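Local coordinates for cell division control protein Cdc48 (Mycobacterium smegmatis, PDB 5E7P) that belongs to the AAA ATPase family and probably binds and hydrolyses ATP, with ADP bound in both of its AAA modules, at residues F228-V233 against L404-P409; S399-L404 against L413-I418. All coordinates share one frame; numbering follows the deposited sequence.

Interaction 1. Residues F228-V233 against L404-P409; sequences FDDVKV and LLRGVP. With ADP (adenosine-5'-diphosphate), chain C.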
ATOM      1  N   PHE A 228      -6.234 -17.149 -16.798  1.00 40.54           N
ATOM      2  CA  PHE A 228      -5.117 -16.367 -17.314  1.00 38.61           C
ATOM      3  C   PHE A 228      -5.606 -15.179 -18.143  1.00 40.19           C
ATOM      4  O   PHE A 228      -5.010 -14.102 -18.111  1.00 38.10           O
ATOM      5  CB  PHE A 228      -4.183 -17.259 -18.142  1.00 36.99           C
ATOM      6  CG  PHE A 228      -3.119 -16.504 -18.888  1.00 34.54           C
ATOM      7  CD1 PHE A 228      -2.256 -15.650 -18.220  1.00 31.69           C
ATOM      8  CD2 PHE A 228      -2.970 -16.664 -20.256  1.00 36.12           C
ATOM      9  CE1 PHE A 228      -1.273 -14.959 -18.905  1.00 31.57           C
ATOM     10  CE2 PHE A 228      -1.988 -15.978 -20.947  1.00 36.35           C
ATOM     11  CZ  PHE A 228      -1.138 -15.124 -20.269  1.00 34.75           C
ATOM     12  N   ASP A 229      -6.693 -15.383 -18.883  1.00 42.64           N
ATOM     13  CA  ASP A 229      -7.285 -14.315 -19.680  1.00 44.93           C
ATOM     14  C   ASP A 229      -7.815 -13.198 -18.782  1.00 43.79           C
ATOM     15  O   ASP A 229      -7.665 -12.017 -19.093  1.00 42.77           O
ATOM     16  CB  ASP A 229      -8.408 -14.856 -20.575  1.00 49.11           C
ATOM     17  CG  ASP A 229      -7.886 -15.691 -21.738  1.00 53.84           C
ATOM     18  OD1 ASP A 229      -6.726 -15.484 -22.158  1.00 54.86           O
ATOM     19  OD2 ASP A 229      -8.643 -16.553 -22.239  1.00 55.52           O
ATOM     20  N   ASP A 230      -8.432 -13.581 -17.668  1.00 43.03           N
ATOM     21  CA  ASP A 230      -8.969 -12.622 -16.707  1.00 43.35           C
ATOM     22  C   ASP A 230      -7.866 -11.772 -16.088  1.00 39.06           C
ATOM     23  O   ASP A 230      -8.049 -10.585 -15.831  1.00 36.49           O
ATOM     24  CB  ASP A 230      -9.729 -13.349 -15.596  1.00 47.07           C
ATOM     25  CG  ASP A 230     -11.112 -13.795 -16.027  1.00 52.09           C
ATOM     26  OD1 ASP A 230     -11.784 -13.024 -16.746  1.00 53.46           O
ATOM     27  OD2 ASP A 230     -11.524 -14.910 -15.644  1.00 54.06           O
ATOM     28  N   VAL A 231      -6.717 -12.389 -15.853  1.00 37.86           N
ATOM     29  CA  VAL A 231      -5.615 -11.721 -15.177  1.00 35.54           C
ATOM     30  C   VAL A 231      -4.936 -10.667 -16.047  1.00 36.58           C
ATOM     31  O   VAL A 231      -4.613  -9.577 -15.573  1.00 37.27           O
ATOM     32  CB  VAL A 231      -4.582 -12.751 -14.680  1.00 32.44           C
ATOM     33  CG1 VAL A 231      -3.231 -12.104 -14.457  1.00 29.57           C
ATOM     34  CG2 VAL A 231      -5.084 -13.422 -13.413  1.00 32.33           C
ATOM     35  N   LYS A 232      -4.739 -10.981 -17.324  1.00 38.80           N
ATOM     36  CA  LYS A 232      -3.923 -10.135 -18.190  1.00 39.88           C
ATOM     37  C   LYS A 232      -4.633  -8.887 -18.719  1.00 39.34           C
ATOM     38  O   LYS A 232      -4.009  -8.053 -19.375  1.00 39.59           O
ATOM     39  CB  LYS A 232      -3.317 -10.953 -19.338  1.00 44.01           C
ATOM     40  CG  LYS A 232      -4.301 -11.425 -20.397  1.00 48.82           C
ATOM     41  CD  LYS A 232      -3.701 -12.578 -21.200  1.00 51.73           C
ATOM     42  CE  LYS A 232      -4.418 -12.793 -22.526  1.00 54.88           C
ATOM     43  NZ  LYS A 232      -3.950 -11.840 -23.578  1.00 56.04           N
ATOM     44  N   VAL A 233      -5.923  -8.744 -18.426  1.00 38.73           N
ATOM     45  CA  VAL A 233      -6.653  -7.555 -18.862  1.00 40.50           C
ATOM     46  C   VAL A 233      -6.336  -6.329 -18.003  1.00 39.37           C
ATOM     47  O   VAL A 233      -6.441  -5.196 -18.472  1.00 41.65           O
ATOM     48  CB  VAL A 233      -8.184  -7.784 -18.938  1.00 43.73           C
ATOM     49  CG1 VAL A 233      -8.501  -8.946 -19.868  1.00 45.99           C
ATOM     50  CG2 VAL A 233      -8.768  -8.018 -17.565  1.00 43.49           C
ATOM     51  N   LEU A 404     -15.913  -9.378 -10.488  1.00 37.18           N
ATOM     52  CA  LEU A 404     -16.292  -9.748  -9.127  1.00 36.50           C
ATOM     53  C   LEU A 404     -17.797  -9.972  -8.981  1.00 41.03           C
ATOM     54  O   LEU A 404     -18.250 -10.588  -8.017  1.00 43.39           O
ATOM     55  CB  LEU A 404     -15.832  -8.676  -8.131  1.00 32.48           C
ATOM     56  CG  LEU A 404     -14.330  -8.581  -7.863  1.00 30.02           C
ATOM     57  CD1 LEU A 404     -13.977  -7.254  -7.213  1.00 29.26           C
ATOM     58  CD2 LEU A 404     -13.879  -9.738  -6.992  1.00 29.17           C
ATOM     59  N   LEU A 405     -18.567  -9.471  -9.939  1.00 42.97           N
ATOM     60  CA  LEU A 405     -20.021  -9.514  -9.834  1.00 47.09           C
ATOM     61  C   LEU A 405     -20.679 -10.525 -10.772  1.00 48.54           C
ATOM     62  O   LEU A 405     -21.898 -10.520 -10.939  1.00 48.70           O
ATOM     63  CB  LEU A 405     -20.605  -8.115 -10.044  1.00 46.76           C
ATOM     64  CG  LEU A 405     -20.309  -7.162  -8.886  1.00 45.80           C
ATOM     65  CD1 LEU A 405     -20.436  -5.710  -9.313  1.00 45.68           C
ATOM     66  CD2 LEU A 405     -21.237  -7.464  -7.717  1.00 46.54           C
ATOM     67  N   ARG A 406     -19.873 -11.392 -11.376  1.00 49.77           N
ATOM     68  CA  ARG A 406     -20.405 -12.456 -12.220  1.00 52.16           C
ATOM     69  C   ARG A 406     -21.220 -13.428 -11.379  1.00 53.12           C
ATOM     70  O   ARG A 406     -20.762 -13.894 -10.336  1.00 52.22           O
ATOM     71  CB  ARG A 406     -19.276 -13.207 -12.926  1.00 51.68           C
ATOM     72  CG  ARG A 406     -18.542 -12.400 -13.977  1.00 50.98           C
ATOM     73  CD  ARG A 406     -17.359 -13.179 -14.519  1.00 51.55           C
ATOM     74  NE  ARG A 406     -16.537 -12.379 -15.421  1.00 51.65           N
ATOM     75  CZ  ARG A 406     -15.268 -12.648 -15.705  1.00 52.68           C
ATOM     76  NH1 ARG A 406     -14.669 -13.696 -15.152  1.00 53.43           N
ATOM     77  NH2 ARG A 406     -14.593 -11.864 -16.534  1.00 51.98           N
ATOM     78  N   GLY A 407     -22.433 -13.724 -11.831  1.00 55.28           N
ATOM     79  CA  GLY A 407     -23.306 -14.635 -11.115  1.00 57.99           C
ATOM     80  C   GLY A 407     -23.846 -14.033  -9.833  1.00 58.85           C
ATOM     81  O   GLY A 407     -24.371 -14.742  -8.977  1.00 61.83           O
ATOM     82  N   VAL A 408     -23.714 -12.717  -9.704  1.00 57.06           N
ATOM     83  CA  VAL A 408     -24.207 -12.003  -8.535  1.00 56.78           C
ATOM     84  C   VAL A 408     -25.417 -11.159  -8.913  1.00 58.28           C
ATOM     85  O   VAL A 408     -25.286 -10.190  -9.661  1.00 56.96           O
ATOM     86  CB  VAL A 408     -23.124 -11.085  -7.941  1.00 53.67           C
ATOM     87  CG1 VAL A 408     -23.650 -10.367  -6.706  1.00 53.64           C
ATOM     88  CG2 VAL A 408     -21.876 -11.884  -7.607  1.00 52.84           C
ATOM     89  N   PRO A 409     -26.601 -11.525  -8.393  1.00 61.83           N
ATOM     90  CA  PRO A 409     -27.867 -10.852  -8.712  1.00 65.15           C
ATOM     91  C   PRO A 409     -27.826  -9.359  -8.406  1.00 66.30           C
ATOM     92  O   PRO A 409     -27.591  -8.970  -7.262  1.00 65.19           O
ATOM     93  CB  PRO A 409     -28.883 -11.558  -7.802  1.00 66.41           C
ATOM     94  CG  PRO A 409     -28.069 -12.205  -6.732  1.00 65.26           C
ATOM     95  CD  PRO A 409     -26.780 -12.586  -7.389  1.00 62.91           C
TER
HETATM   96  PB  ADP C 901      -1.377 -10.056  -3.665  1.00 24.57           P
HETATM   97  O1B ADP C 901      -1.225  -9.481  -2.282  1.00 25.92           O
HETATM   98  O2B ADP C 901      -0.843 -11.454  -3.812  1.00 26.08           O
HETATM   99  O3B ADP C 901      -0.977  -9.129  -4.781  1.00 24.14           O
HETATM  100  PA  ADP C 901      -3.680 -11.617  -4.158  1.00 33.17           P
HETATM  101  O1A ADP C 901      -3.663 -12.473  -2.918  1.00 32.78           O
HETATM  102  O2A ADP C 901      -3.098 -12.160  -5.438  1.00 32.95           O
HETATM  103  O3A ADP C 901      -2.975 -10.218  -3.775  1.00 29.38           O
HETATM  104  O5' ADP C 901      -5.197 -11.165  -4.396  1.00 31.27           O
HETATM  105  C5' ADP C 901      -5.752 -10.185  -3.528  1.00 41.58           C
HETATM  106  C4' ADP C 901      -7.105 -10.712  -3.081  1.00 45.39           C
HETATM  107  O4' ADP C 901      -8.069 -10.432  -4.093  1.00 48.13           O
HETATM  108  C3' ADP C 901      -7.053 -12.220  -2.890  1.00 46.52           C
HETATM  109  O3' ADP C 901      -7.553 -12.565  -1.593  1.00 45.93           O
HETATM  110  C2' ADP C 901      -7.950 -12.802  -3.964  1.00 49.79           C
HETATM  111  O2' ADP C 901      -8.833 -13.771  -3.391  1.00 52.88           O
HETATM  112  C1' ADP C 901      -8.737 -11.623  -4.507  1.00 49.97           C
HETATM  113  N9  ADP C 901      -8.790 -11.634  -5.988  1.00 50.34           N
HETATM  114  C8  ADP C 901      -7.779 -11.318  -6.820  1.00 48.44           C
HETATM  115  N7  ADP C 901      -8.171 -11.422  -8.116  1.00 49.86           N
HETATM  116  C5  ADP C 901      -9.463 -11.804  -8.120  1.00 52.71           C
HETATM  117  C6  ADP C 901     -10.495 -12.100  -9.142  1.00 57.38           C
HETATM  118  N6  ADP C 901     -10.217 -12.004 -10.464  1.00 58.67           N
HETATM  119  N1  ADP C 901     -11.724 -12.474  -8.716  1.00 59.07           N
HETATM  120  C2  ADP C 901     -12.018 -12.578  -7.408  1.00 57.26           C
HETATM  121  N3  ADP C 901     -11.132 -12.321  -6.430  1.00 54.98           N
HETATM  122  C4  ADP C 901      -9.863 -11.941  -6.714  1.00 52.32           C
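D230 and R406 meet in a salt bridge at the protein surface that links the entry to the first AAA module with its α-helical lid. The sequence FDDV of the short helix 228-232 resembles the segment that opens the AAA module in Cdc48 relatives, while 404-409 runs from the end of lid helix 394-404 into the loop before helix 415-420. The F228 side chain touches V283, A238 and D242, and the CD atom of K232 lies 3.7 Å above one face of the F228 ring, offset toward the rim.

D230 carries the contact from the segment 228-233. Its backbone N is hydrogen-bonded to S227 OG, and its side chain approaches R406 from the opposite direction. With CG of D230 anti to its carbonyl carbon (chi1 -78°), the carboxylate extends toward the loop. The buried V231 packs on M279 and A282 of helix 276-283, which follows the P-loop, and on A238 of helix 237-249.

From the lid side, the R406 chain is extended from CG to NE and brings the edge of its guanidinium to D230. The turn beyond it is type II, from L405 to V408, closed by V408 N to L405 O at 3.1 Å, with G407 at positive phi. L404, one residue before that turn, belongs to the ADP pocket; its CD2 lies 3.4 Å from C2 of the adenine.

The D230 carboxylate and the R406 guanidinium are not coplanar, their planes standing 41° apart. R406 NH1 adds two weak, longer bonds, to OD1 and OD2 of D230. The principal bond is R406 NH2 to D230 OD1, 3.0 Å long and fairly straight; the oxygen lies in the guanidinium plane, whereas NH2 sits above the carboxylate plane.

Interaction 2. Residues S399-L404 against L413-I418; sequences SLLEML and LDLGDI. With ADP (adenosine-5'-diphosphate), chain C.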
ATOM      1  N   SER A 399     -13.407  -3.059 -14.795  1.00 35.18           N
ATOM      2  CA  SER A 399     -13.228  -4.424 -15.286  1.00 37.52           C
ATOM      3  C   SER A 399     -13.223  -5.423 -14.133  1.00 38.51           C
ATOM      4  O   SER A 399     -13.801  -6.507 -14.229  1.00 39.78           O
ATOM      5  CB  SER A 399     -11.928  -4.549 -16.084  1.00 38.01           C
ATOM      6  OG  SER A 399     -12.009  -3.866 -17.323  1.00 41.91           O
ATOM      7  N   LEU A 400     -12.567  -5.051 -13.040  1.00 37.05           N
ATOM      8  CA  LEU A 400     -12.488  -5.912 -11.870  1.00 36.50           C
ATOM      9  C   LEU A 400     -13.851  -6.086 -11.199  1.00 37.26           C
ATOM     10  O   LEU A 400     -14.219  -7.195 -10.809  1.00 37.65           O
ATOM     11  CB  LEU A 400     -11.463  -5.364 -10.876  1.00 34.39           C
ATOM     12  CG  LEU A 400     -10.008  -5.424 -11.344  1.00 35.04           C
ATOM     13  CD1 LEU A 400      -9.094  -4.692 -10.375  1.00 33.62           C
ATOM     14  CD2 LEU A 400      -9.561  -6.869 -11.518  1.00 34.89           C
ATOM     15  N   LEU A 401     -14.592  -4.989 -11.071  1.00 36.36           N
ATOM     16  CA  LEU A 401     -15.903  -5.018 -10.427  1.00 36.63           C
ATOM     17  C   LEU A 401     -16.873  -5.918 -11.181  1.00 39.43           C
ATOM     18  O   LEU A 401     -17.569  -6.734 -10.578  1.00 38.82           O
ATOM     19  CB  LEU A 401     -16.475  -3.605 -10.291  1.00 34.67           C
ATOM     20  CG  LEU A 401     -15.803  -2.721  -9.240  1.00 32.86           C
ATOM     21  CD1 LEU A 401     -16.255  -1.272  -9.373  1.00 31.72           C
ATOM     22  CD2 LEU A 401     -16.091  -3.247  -7.841  1.00 32.66           C
ATOM     23  N   GLU A 402     -16.910  -5.770 -12.501  1.00 43.10           N
ATOM     24  CA  GLU A 402     -17.745  -6.623 -13.342  1.00 46.97           C
ATOM     25  C   GLU A 402     -17.360  -8.093 -13.188  1.00 45.08           C
ATOM     26  O   GLU A 402     -18.225  -8.966 -13.125  1.00 47.43           O
ATOM     27  CB  GLU A 402     -17.658  -6.187 -14.807  1.00 51.19           C
ATOM     28  CG  GLU A 402     -18.441  -4.918 -15.102  1.00 56.42           C
ATOM     29  CD  GLU A 402     -18.058  -4.275 -16.418  1.00 61.16           C
ATOM     30  OE1 GLU A 402     -17.310  -4.904 -17.197  1.00 63.45           O
ATOM     31  OE2 GLU A 402     -18.504  -3.134 -16.667  1.00 62.42           O
ATOM     32  N   MET A 403     -16.062  -8.354 -13.110  1.00 41.26           N
ATOM     33  CA  MET A 403     -15.560  -9.702 -12.873  1.00 40.68           C
ATOM     34  C   MET A 403     -15.997 -10.235 -11.504  1.00 40.31           C
ATOM     35  O   MET A 403     -16.403 -11.393 -11.374  1.00 40.82           O
ATOM     36  CB  MET A 403     -14.036  -9.711 -12.975  1.00 38.68           C
ATOM     37  CG  MET A 403     -13.411 -11.082 -12.823  1.00 39.99           C
ATOM     38  SD  MET A 403     -11.614 -11.035 -12.965  1.00107.05           S
ATOM     39  CE  MET A 403     -11.406 -10.168 -14.519  1.00 61.23           C
ATOM     40  N   LEU A 404     -15.913  -9.378 -10.488  1.00 37.18           N
ATOM     41  CA  LEU A 404     -16.292  -9.748  -9.127  1.00 36.50           C
ATOM     42  C   LEU A 404     -17.797  -9.972  -8.981  1.00 41.03           C
ATOM     43  O   LEU A 404     -18.250 -10.588  -8.017  1.00 43.39           O
ATOM     44  CB  LEU A 404     -15.832  -8.676  -8.131  1.00 32.48           C
ATOM     45  CG  LEU A 404     -14.330  -8.581  -7.863  1.00 30.02           C
ATOM     46  CD1 LEU A 404     -13.977  -7.254  -7.213  1.00 29.26           C
ATOM     47  CD2 LEU A 404     -13.879  -9.738  -6.992  1.00 29.17           C
ATOM     48  N   LEU A 413     -26.256  -1.007 -11.110  1.00 65.25           N
ATOM     49  CA  LEU A 413     -25.075  -0.838 -10.270  1.00 59.44           C
ATOM     50  C   LEU A 413     -24.296   0.445 -10.542  1.00 56.02           C
ATOM     51  O   LEU A 413     -23.721   1.024  -9.619  1.00 57.56           O
ATOM     52  CB  LEU A 413     -24.148  -2.048 -10.400  1.00 57.27           C
ATOM     53  CG  LEU A 413     -24.728  -3.382  -9.934  1.00 57.48           C
ATOM     54  CD1 LEU A 413     -23.712  -4.490 -10.128  1.00 56.22           C
ATOM     55  CD2 LEU A 413     -25.162  -3.292  -8.481  1.00 57.78           C
ATOM     56  N   ASP A 414     -24.280   0.882 -11.801  1.00 51.05           N
ATOM     57  CA  ASP A 414     -23.512   2.058 -12.211  1.00 46.90           C
ATOM     58  C   ASP A 414     -22.043   1.905 -11.798  1.00 43.98           C
ATOM     59  O   ASP A 414     -21.505   2.709 -11.038  1.00 42.45           O
ATOM     60  CB  ASP A 414     -24.129   3.339 -11.632  1.00 46.90           C
ATOM     61  CG  ASP A 414     -23.508   4.607 -12.202  1.00 48.94           C
ATOM     62  OD1 ASP A 414     -22.756   4.519 -13.196  1.00 51.24           O
ATOM     63  OD2 ASP A 414     -23.779   5.696 -11.656  1.00 48.57           O
ATOM     64  N   LEU A 415     -21.407   0.856 -12.309  1.00 43.96           N
ATOM     65  CA  LEU A 415     -20.052   0.495 -11.907  1.00 43.67           C
ATOM     66  C   LEU A 415     -18.991   1.522 -12.297  1.00 44.86           C
ATOM     67  O   LEU A 415     -17.919   1.575 -11.693  1.00 45.89           O
ATOM     68  CB  LEU A 415     -19.684  -0.884 -12.456  1.00 43.22           C
ATOM     69  CG  LEU A 415     -20.502  -2.029 -11.857  1.00 44.37           C
ATOM     70  CD1 LEU A 415     -20.005  -3.363 -12.366  1.00 44.06           C
ATOM     71  CD2 LEU A 415     -20.445  -1.984 -10.341  1.00 42.71           C
ATOM     72  N   GLY A 416     -19.290   2.333 -13.306  1.00 43.74           N
ATOM     73  CA  GLY A 416     -18.378   3.380 -13.729  1.00 42.21           C
ATOM     74  C   GLY A 416     -18.192   4.421 -12.643  1.00 42.80           C
ATOM     75  O   GLY A 416     -17.093   4.939 -12.444  1.00 43.27           O
ATOM     76  N   ASP A 417     -19.275   4.720 -11.935  1.00 43.66           N
ATOM     77  CA  ASP A 417     -19.249   5.693 -10.849  1.00 43.30           C
ATOM     78  C   ASP A 417     -18.495   5.144  -9.640  1.00 40.98           C
ATOM     79  O   ASP A 417     -17.753   5.869  -8.978  1.00 39.06           O
ATOM     80  CB  ASP A 417     -20.674   6.087 -10.454  1.00 45.36           C
ATOM     81  CG  ASP A 417     -20.710   7.012  -9.255  1.00 49.21           C
ATOM     82  OD1 ASP A 417     -20.388   8.208  -9.416  1.00 50.08           O
ATOM     83  OD2 ASP A 417     -21.068   6.544  -8.152  1.00 50.98           O
ATOM     84  N   ILE A 418     -18.688   3.859  -9.360  1.00 39.72           N
ATOM     85  CA  ILE A 418     -17.986   3.201  -8.265  1.00 36.34           C
ATOM     86  C   ILE A 418     -16.488   3.116  -8.549  1.00 34.17           C
ATOM     87  O   ILE A 418     -15.668   3.323  -7.657  1.00 33.40           O
ATOM     88  CB  ILE A 418     -18.542   1.793  -8.003  1.00 33.84           C
ATOM     89  CG1 ILE A 418     -20.027   1.875  -7.648  1.00 33.60           C
ATOM     90  CG2 ILE A 418     -17.764   1.107  -6.886  1.00 33.02           C
ATOM     91  CD1 ILE A 418     -20.309   2.698  -6.410  1.00 33.05           C
TER
HETATM   92  PB  ADP C 901      -1.377 -10.056  -3.665  1.00 24.57           P
HETATM   93  O1B ADP C 901      -1.225  -9.481  -2.282  1.00 25.92           O
HETATM   94  O2B ADP C 901      -0.843 -11.454  -3.812  1.00 26.08           O
HETATM   95  O3B ADP C 901      -0.977  -9.129  -4.781  1.00 24.14           O
HETATM   96  PA  ADP C 901      -3.680 -11.617  -4.158  1.00 33.17           P
HETATM   97  O1A ADP C 901      -3.663 -12.473  -2.918  1.00 32.78           O
HETATM   98  O2A ADP C 901      -3.098 -12.160  -5.438  1.00 32.95           O
HETATM   99  O3A ADP C 901      -2.975 -10.218  -3.775  1.00 29.38           O
HETATM  100  O5' ADP C 901      -5.197 -11.165  -4.396  1.00 31.27           O
HETATM  101  C5' ADP C 901      -5.752 -10.185  -3.528  1.00 41.58           C
HETATM  102  C4' ADP C 901      -7.105 -10.712  -3.081  1.00 45.39           C
HETATM  103  O4' ADP C 901      -8.069 -10.432  -4.093  1.00 48.13           O
HETATM  104  C3' ADP C 901      -7.053 -12.220  -2.890  1.00 46.52           C
HETATM  105  O3' ADP C 901      -7.553 -12.565  -1.593  1.00 45.93           O
HETATM  106  C2' ADP C 901      -7.950 -12.802  -3.964  1.00 49.79           C
HETATM  107  O2' ADP C 901      -8.833 -13.771  -3.391  1.00 52.88           O
HETATM  108  C1' ADP C 901      -8.737 -11.623  -4.507  1.00 49.97           C
HETATM  109  N9  ADP C 901      -8.790 -11.634  -5.988  1.00 50.34           N
HETATM  110  C8  ADP C 901      -7.779 -11.318  -6.820  1.00 48.44           C
HETATM  111  N7  ADP C 901      -8.171 -11.422  -8.116  1.00 49.86           N
HETATM  112  C5  ADP C 901      -9.463 -11.804  -8.120  1.00 52.71           C
HETATM  113  C6  ADP C 901     -10.495 -12.100  -9.142  1.00 57.38           C
HETATM  114  N6  ADP C 901     -10.217 -12.004 -10.464  1.00 58.67           N
HETATM  115  N1  ADP C 901     -11.724 -12.474  -8.716  1.00 59.07           N
HETATM  116  C2  ADP C 901     -12.018 -12.578  -7.408  1.00 57.26           C
HETATM  117  N3  ADP C 901     -11.132 -12.321  -6.430  1.00 54.98           N
HETATM  118  C4  ADP C 901      -9.863 -11.941  -6.714  1.00 52.32           C
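L401 and L415 form the apolar centre of this buried contact between lid helices 394-404 and 415-420, part of the helical lid that follows the RecA-like core in AAA modules. L415 CD1 reaches L401 CB at 4.1 Å, and the aliphatic CG of E402 lies against the same CD1 methyl of L415. One turn on, L401 CD1 meets I418 CG2 at 3.8 Å, the two side chains crossing at about a right angle; this methyl of I418 is anti to its backbone N and stands beside the carbonyl carbon.

In the next shell, the E402 carboxylate forms a salt bridge through OE2 with R398, one turn earlier in the same helix. D414 occupies the N-cap position of helix 415-420, and L413 O is hydrogen-bonded to H456 ND1. From the same helix 394-404, M403 and L404 contribute to the ADP pocket, with M403 SD near the adenine N6.

Farther out, helix 427-448 packs through L430 on the L401 side chain, and helix 456-462 through L459 on that of L415.

How the interactions relate
After the N-terminal domain, the chain passes 228-233, runs through the RecA-like sheet that includes strands 265-269 and 385-388, and enters the lid. There 399-404 leads directly into 404-409, the two segments sharing L404, and 413-418 follows. Interaction 1 closes a loop of 170 residues that holds the P-loop helix; interaction 2 spans just eight. Their segments alternate along the chain, so the contacts cross. They also touch: L405 packs on L413 and L415, and D230 O approaches the M403 methyl. Together they tie the entry helix to the lid and fasten two lid helices to each other, beside bound ADP.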